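Local coordinates for 2-oxo-1,2-dihydroquinoline 8-monooxygenase, oxygenase component (PDB 1Z01), which hydroxylates 2-oxo-1,2-dihydroquinoline at carbon 8, using a Rieske [2Fe-2S] cluster and a mononuclear iron, as the oxygenase component of a ring-hydroxylating monooxygenase, at the interface of chains A and B. Numbering follows the deposited sequence. Chains: chain A/B, 2-oxo-1,2-dihydroquinoline 8-monooxygenase, oxygenase component.

Contact 1: the interface of chains A and B. Residues chain A 110, 122, 125, 128, 130; chain B 388-390.
B:Val388 lays its CG1 methyl against an apolar patch of the Rieske domain of chain A, where A:Phe110 and A:Leu130 receive it. This is the head-to-tail contact of a trimeric Rieske oxygenase, in which the Rieske domain of one subunit lies against the catalytic domain of its neighbour. The valine meets the rim of the phenyl ring, CG1 lying 3.6 Å from CZ of A:Phe110, while the CD2 branch of A:Leu130 runs roughly perpendicular to it. With CG1 anti to its own carbonyl carbon (chi1 -66°), the valine turns this methyl toward A:Phe110 and A:Leu130 and CG2 toward A:Asn125. CD1 of A:Ile122 packs over one face of the ring, 3.7 Å above the plane and displaced toward the rim, on the side to which the valine methyl inclines.

The carboxylate of A:Asp128 borders the valine and begins the polar rim. Its OD1 accepts the backbone N of B:Ala389 at 3.0 Å through the syn lone pair, in a nearly straight bond (165° at H). The same oxygen takes ND2 of A:Asn125 on its anti side but well out of the carboxylate plane, at 2.9 Å and more bent, while OD2 receives the backbone N of A:Leu130 at 3.0 Å. Held through both oxygens, the carboxylate is probably restrained from rotating. Farthest out, a water joins ND2 of A:Asn125 (2.8 Å) to the hydroxyl OG1 of B:Thr390 (2.7 Å).

Contact 2: the interface of chains A and B. Residues chain A 421-422, 426; chain B 324, 420-421.
A:Asp421 and B:Lys420 bury the most surface here, 48 and 45 Å², where C-terminal segments of neighbouring subunits of the homotrimer meet, probably helping its assembly. They touch through the lysine's aliphatic stem rather than its charge, the two side chains lying nearly perpendicular. CD of B:Lys420 passes 3.8 Å from the backbone O of A:Asp421, and CB lies 3.8 Å from the carboxylate oxygen OD1 of that aspartate. The stem runs on past the aspartate and bends at its end (chi4 -41°); NZ lies 6.7 Å from A:Asp421 OD1, too far for a salt bridge.

A:Phe426 supplies the third surface: the rim of its ring at CZ comes 3.4 Å from the backbone O of B:Lys420, and the backbone O of A:Asp421 lies at the ring's edge, in its plane. Water carries polar links between the chains. One molecule joins the backbone O of A:Asp421 to OD1 of B:Asp324. Another lies between the OD1 atoms of A:Asp421 and B:Asp421, which are 4.5 Å apart, and probably eases the meeting of two like charges.

In the fold, A:Asp421 and A:Thr422 lead into helix 423-430, which carries A:Phe426; the equivalent approach in chain B brings B:Lys420 and B:Asp421, while B:Asp324 sits just before strand 325-335.

Contact 3: the interface of chains A and B. Residues chain A 87, 107; chain B 211, 214, 372, 376, 385, 387, 398.
A:Arg87, part of the [2Fe-2S] site and next to the ligand A:His86, reaches into chain B and buries 109 Å² there, probably helping dock the cluster against the neighbour's catalytic domain. Its NH1 gives a hydrogen bond and salt bridge to OE2 of B:Glu214 at 2.8 Å, approaching nearly along the C-O axis. NE donates to the hydroxyl OH of B:Tyr376, also at 2.8 Å and tilted 22° from the guanidinium plane. A bend at chi3 (69°) brings the edge of the guanidinium to the hydroxyl end of the tyrosine, the two planes 74° apart. SD of B:Met372 lies 3.4 Å from NE, and its CE methyl lies 3.5 Å from the hydroxyl OH of A:Tyr107.

The second shell fixes both acceptors. B:Arg398 grips B:Glu214 side-on with NE and NH1, so OE2 is shared by an arginine from each chain, and B:Glu385 end-on with NH1 and NH2. The hydroxyl OH of B:Tyr376 donates in turn to OE1 of B:Glu385 at 2.5 Å, while CD1 of B:Ile211 covers one face of its ring. Although the two arginines come close, the flanking carboxylates probably balance their charges. A leucine in place of A:Arg87 would probably leave B:Glu214 and the tyrosine hydroxyl without their partner from chain A, removing one polar tie between the chains.

A:Arg87 and A:Tyr107 lie on Rieske-domain loops, facing helices 209-215, 339-377 and 392-404 and the loop bearing B:Glu385 and B:Leu387.

Contact 1: the interface of chains A and B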
loop_
_atom_site.group_PDB
_atom_site.type_symbol
_atom_site.label_atom_id
_atom_site.label_comp_id
_atom_site.label_asym_id
_atom_site.label_seq_id
_atom_site.Cartn_x
_atom_site.Cartn_y
_atom_site.Cartn_z
ATOM N N PHE A 110 -11.300 31.185 -0.408
ATOM C CA PHE A 110 -10.413 31.861 0.540
ATOM C C PHE A 110 -9.263 32.404 -0.306
ATOM O O PHE A 110 -8.693 31.688 -1.121
ATOM C CB PHE A 110 -9.892 30.884 1.595
ATOM C CG PHE A 110 -10.802 30.733 2.788
ATOM C CD1 PHE A 110 -12.172 30.551 2.625
ATOM C CD2 PHE A 110 -10.283 30.759 4.080
ATOM C CE1 PHE A 110 -13.010 30.398 3.733
ATOM C CE2 PHE A 110 -11.112 30.605 5.193
ATOM C CZ PHE A 110 -12.481 30.424 5.017
ATOM N N ILE A 122 -12.604 36.517 0.998
ATOM C CA ILE A 122 -13.224 35.258 0.610
ATOM C C ILE A 122 -14.133 35.678 -0.530
ATOM O O ILE A 122 -15.074 36.448 -0.333
ATOM C CB ILE A 122 -14.055 34.657 1.759
ATOM C CG1 ILE A 122 -13.147 34.387 2.963
ATOM C CG2 ILE A 122 -14.745 33.377 1.286
ATOM C CD1 ILE A 122 -13.892 34.022 4.227
ATOM N N ASN A 125 -17.819 35.867 0.224
ATOM C CA ASN A 125 -18.132 36.147 1.622
ATOM C C ASN A 125 -17.106 37.169 2.100
ATOM O O ASN A 125 -16.407 36.953 3.092
ATOM C CB ASN A 125 -18.038 34.852 2.437
ATOM C CG ASN A 125 -18.479 35.027 3.877
ATOM O OD1 ASN A 125 -18.982 36.083 4.262
ATOM N ND2 ASN A 125 -18.300 33.982 4.683
ATOM N N ASP A 128 -16.864 38.311 6.025
ATOM C CA ASP A 128 -16.715 37.362 7.122
ATOM C C ASP A 128 -15.729 37.876 8.162
ATOM O O ASP A 128 -14.682 38.438 7.824
ATOM C CB ASP A 128 -16.229 36.004 6.612
ATOM C CG ASP A 128 -16.547 34.879 7.581
ATOM O OD1 ASP A 128 -17.633 34.275 7.445
ATOM O OD2 ASP A 128 -15.732 34.623 8.489
ATOM N N LEU A 130 -13.658 36.311 9.875
ATOM C CA LEU A 130 -12.373 35.611 9.881
ATOM C C LEU A 130 -11.318 36.333 9.051
ATOM O O LEU A 130 -10.121 36.242 9.323
ATOM C CB LEU A 130 -12.538 34.186 9.340
ATOM C CG LEU A 130 -11.286 33.308 9.448
ATOM C CD1 LEU A 130 -11.049 32.971 10.908
ATOM C CD2 LEU A 130 -11.449 32.042 8.625
ATOM N N VAL B 388 -16.443 29.064 8.529
ATOM C CA VAL B 388 -16.962 30.426 8.505
ATOM C C VAL B 388 -18.490 30.476 8.421
ATOM O O VAL B 388 -19.164 29.459 8.597
ATOM C CB VAL B 388 -16.361 31.221 7.338
ATOM C CG1 VAL B 388 -14.874 31.400 7.552
ATOM C CG2 VAL B 388 -16.618 30.497 6.031
ATOM N N ALA B 389 -19.031 31.656 8.137
ATOM C CA ALA B 389 -20.481 31.846 8.071
ATOM C C ALA B 389 -21.229 30.839 7.209
ATOM O O ALA B 389 -22.240 30.285 7.644
ATOM C CB ALA B 389 -20.800 33.262 7.599
ATOM N N THR B 390 -20.742 30.606 5.993
ATOM C CA THR B 390 -21.391 29.677 5.082
ATOM C C THR B 390 -21.395 28.244 5.591
ATOM O O THR B 390 -22.181 27.421 5.122
ATOM C CB THR B 390 -20.728 29.705 3.685
ATOM O OG1 THR B 390 -19.318 29.494 3.808
ATOM C CG2 THR B 390 -20.971 31.047 3.015
HETATM O O HOH W 1 -17.769 31.661 3.238
#

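Contact 2: the interface of chains A and B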
loop_
_atom_site.group_PDB
_atom_site.type_symbol
_atom_site.label_atom_id
_atom_site.label_comp_id
_atom_site.label_asym_id
_atom_site.label_seq_id
_atom_site.Cartn_x
_atom_site.Cartn_y
_atom_site.Cartn_z
ATOM N N ASP A 421 -0.953 4.616 3.768
ATOM C CA ASP A 421 -1.789 3.617 3.111
ATOM C C ASP A 421 -3.235 4.016 2.870
ATOM O O ASP A 421 -4.143 3.214 3.088
ATOM C CB ASP A 421 -1.749 2.327 3.927
ATOM C CG ASP A 421 -2.183 2.535 5.372
ATOM O OD1 ASP A 421 -2.286 1.540 6.120
ATOM O OD2 ASP A 421 -2.417 3.696 5.771
ATOM N N THR A 422 -3.448 5.243 2.410
ATOM C CA THR A 422 -4.794 5.740 2.150
ATOM C C THR A 422 -5.326 5.170 0.841
ATOM O O THR A 422 -4.555 4.799 -0.043
ATOM C CB THR A 422 -4.806 7.268 2.024
ATOM O OG1 THR A 422 -4.143 7.643 0.812
ATOM C CG2 THR A 422 -4.090 7.907 3.192
ATOM N N PHE A 426 -3.624 4.161 -2.866
ATOM C CA PHE A 426 -3.781 2.898 -3.577
ATOM C C PHE A 426 -4.386 3.128 -4.956
ATOM O O PHE A 426 -4.043 2.426 -5.910
ATOM C CB PHE A 426 -4.636 1.904 -2.777
ATOM C CG PHE A 426 -3.860 1.184 -1.707
ATOM C CD1 PHE A 426 -3.980 1.546 -0.374
ATOM C CD2 PHE A 426 -2.948 0.184 -2.051
ATOM C CE1 PHE A 426 -3.201 0.937 0.601
ATOM C CE2 PHE A 426 -2.163 -0.433 -1.079
ATOM C CZ PHE A 426 -2.290 -0.051 0.254
ATOM N N ASP B 324 -12.422 4.736 4.608
ATOM C CA ASP B 324 -11.770 5.656 3.685
ATOM C C ASP B 324 -12.167 5.487 2.222
ATOM O O ASP B 324 -11.458 5.930 1.314
ATOM C CB ASP B 324 -10.240 5.632 3.848
ATOM C CG ASP B 324 -9.596 4.428 3.219
ATOM O OD1 ASP B 324 -8.348 4.400 3.195
ATOM O OD2 ASP B 324 -10.325 3.524 2.754
ATOM N N LYS B 420 -5.620 -2.422 5.887
ATOM C CA LYS B 420 -5.408 -1.739 4.617
ATOM C C LYS B 420 -4.178 -2.067 3.778
ATOM O O LYS B 420 -4.150 -1.758 2.584
ATOM C CB LYS B 420 -5.445 -0.225 4.851
ATOM C CG LYS B 420 -6.672 0.283 5.602
ATOM C CD LYS B 420 -6.776 1.796 5.482
ATOM C CE LYS B 420 -7.733 2.393 6.495
ATOM N NZ LYS B 420 -8.958 1.584 6.678
ATOM N N ASP B 421 -3.172 -2.694 4.377
ATOM C CA ASP B 421 -1.936 -2.981 3.650
ATOM C C ASP B 421 -1.562 -4.460 3.505
ATOM O O ASP B 421 -0.387 -4.825 3.586
ATOM C CB ASP B 421 -0.770 -2.201 4.299
ATOM C CG ASP B 421 -0.590 -2.522 5.779
ATOM O OD1 ASP B 421 0.400 -2.028 6.377
ATOM O OD2 ASP B 421 -1.423 -3.263 6.349
HETATM O O HOH W 2 -6.579 2.314 2.124
HETATM O O HOH W 3 0.133 0.573 7.379
#

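Contact 3: the interface of chains A and B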
loop_
_atom_site.group_PDB
_atom_site.type_symbol
_atom_site.label_atom_id
_atom_site.label_comp_id
_atom_site.label_asym_id
_atom_site.label_seq_id
_atom_site.Cartn_x
_atom_site.Cartn_y
_atom_site.Cartn_z
ATOM N N ARG A 87 -10.515 24.450 4.775
ATOM C CA ARG A 87 -10.699 23.013 4.897
ATOM C C ARG A 87 -9.567 22.155 4.323
ATOM O O ARG A 87 -9.779 21.027 3.873
ATOM C CB ARG A 87 -12.072 22.625 4.332
ATOM C CG ARG A 87 -13.198 23.263 5.154
ATOM C CD ARG A 87 -14.566 22.675 4.880
ATOM N NE ARG A 87 -14.683 21.303 5.361
ATOM C CZ ARG A 87 -15.827 20.625 5.412
ATOM N NH1 ARG A 87 -15.833 19.380 5.860
ATOM N NH2 ARG A 87 -16.965 21.188 5.031
ATOM N N TYR A 107 -11.800 26.097 -4.191
ATOM C CA TYR A 107 -12.961 25.446 -3.580
ATOM C C TYR A 107 -14.023 26.394 -3.038
ATOM O O TYR A 107 -15.146 26.414 -3.547
ATOM C CB TYR A 107 -12.486 24.494 -2.473
ATOM C CG TYR A 107 -13.394 23.315 -2.197
ATOM C CD1 TYR A 107 -12.951 22.245 -1.415
ATOM C CD2 TYR A 107 -14.693 23.267 -2.698
ATOM C CE1 TYR A 107 -13.778 21.158 -1.139
ATOM C CE2 TYR A 107 -15.531 22.186 -2.426
ATOM C CZ TYR A 107 -15.068 21.136 -1.645
ATOM O OH TYR A 107 -15.897 20.072 -1.348
ATOM N N ILE B 211 -16.759 13.493 4.394
ATOM C CA ILE B 211 -16.190 14.607 3.654
ATOM C C ILE B 211 -16.806 14.724 2.268
ATOM O O ILE B 211 -16.944 15.829 1.733
ATOM C CB ILE B 211 -14.651 14.463 3.553
ATOM C CG1 ILE B 211 -14.042 14.580 4.952
ATOM C CG2 ILE B 211 -14.078 15.508 2.603
ATOM C CD1 ILE B 211 -14.394 15.869 5.678
ATOM N N GLU B 214 -20.646 16.200 2.735
ATOM C CA GLU B 214 -20.801 17.610 3.057
ATOM C C GLU B 214 -20.688 18.607 1.917
ATOM O O GLU B 214 -21.174 19.728 2.024
ATOM C CB GLU B 214 -19.822 17.980 4.174
ATOM C CG GLU B 214 -20.103 17.203 5.447
ATOM C CD GLU B 214 -19.209 17.592 6.598
ATOM O OE1 GLU B 214 -19.331 16.967 7.680
ATOM O OE2 GLU B 214 -18.385 18.516 6.423
ATOM N N MET B 372 -9.965 17.146 -0.221
ATOM C CA MET B 372 -10.132 17.512 1.177
ATOM C C MET B 372 -9.871 16.364 2.145
ATOM O O MET B 372 -9.626 16.579 3.336
ATOM C CB MET B 372 -11.555 18.065 1.352
ATOM C CG MET B 372 -11.977 18.471 2.747
ATOM S SD MET B 372 -13.546 19.434 2.752
ATOM C CE MET B 372 -14.489 18.618 1.461
ATOM N N TYR B 376 -8.444 15.528 6.805
ATOM C CA TYR B 376 -9.247 14.892 7.850
ATOM C C TYR B 376 -8.962 13.444 8.228
ATOM O O TYR B 376 -9.240 13.045 9.362
ATOM C CB TYR B 376 -10.725 14.976 7.474
ATOM C CG TYR B 376 -11.272 16.377 7.398
ATOM C CD1 TYR B 376 -11.894 16.958 8.498
ATOM C CD2 TYR B 376 -11.164 17.124 6.229
ATOM C CE1 TYR B 376 -12.403 18.255 8.436
ATOM C CE2 TYR B 376 -11.665 18.424 6.154
ATOM C CZ TYR B 376 -12.283 18.981 7.260
ATOM O OH TYR B 376 -12.773 20.261 7.202
ATOM N N GLU B 385 -9.897 22.587 11.279
ATOM C CA GLU B 385 -10.558 23.282 10.185
ATOM C C GLU B 385 -11.024 24.621 10.753
ATOM O O GLU B 385 -11.346 24.716 11.939
ATOM C CB GLU B 385 -11.761 22.472 9.686
ATOM C CG GLU B 385 -12.916 22.471 10.664
ATOM C CD GLU B 385 -13.972 21.442 10.339
ATOM O OE1 GLU B 385 -14.099 21.063 9.160
ATOM O OE2 GLU B 385 -14.684 21.026 11.270
ATOM N N LEU B 387 -13.874 26.957 10.064
ATOM C CA LEU B 387 -15.135 27.205 9.386
ATOM C C LEU B 387 -15.615 28.652 9.486
ATOM O O LEU B 387 -15.230 29.386 10.397
ATOM C CB LEU B 387 -16.193 26.235 9.925
ATOM C CG LEU B 387 -15.775 24.761 9.838
ATOM C CD1 LEU B 387 -16.899 23.882 10.336
ATOM C CD2 LEU B 387 -15.411 24.400 8.406
ATOM N N ARG B 398 -23.946 18.044 10.837
ATOM C CA ARG B 398 -23.200 17.221 11.776
ATOM C C ARG B 398 -23.937 17.048 13.092
ATOM O O ARG B 398 -23.960 15.953 13.642
ATOM C CB ARG B 398 -21.822 17.823 12.033
ATOM C CG ARG B 398 -20.972 17.910 10.784
ATOM C CD ARG B 398 -19.600 18.405 11.124
ATOM N NE ARG B 398 -18.769 18.608 9.944
ATOM C CZ ARG B 398 -17.586 19.215 9.979
ATOM N NH1 ARG B 398 -16.876 19.371 8.864
ATOM N NH2 ARG B 398 -17.118 19.668 11.132
#

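Contacts 1 and 3 are neighbours, their C-alpha centres about 14 Å apart, whereas contact 2 lies about 20 Å from contact 3 and 33 Å from contact 1. The chain B segment running from B:Glu385 through B:Thr390 serves both contacts 1 and 3, so one stretch of chain B contributes to both. Contact 2 instead mainly pairs C-terminal segments, with B:Asp324 joining through water. Repeated round the trimer, this arrangement sets each Rieske cluster beside the neighbour's catalytic domain, consistent with electron transfer between subunits and with the cluster's redox state modulating the active site.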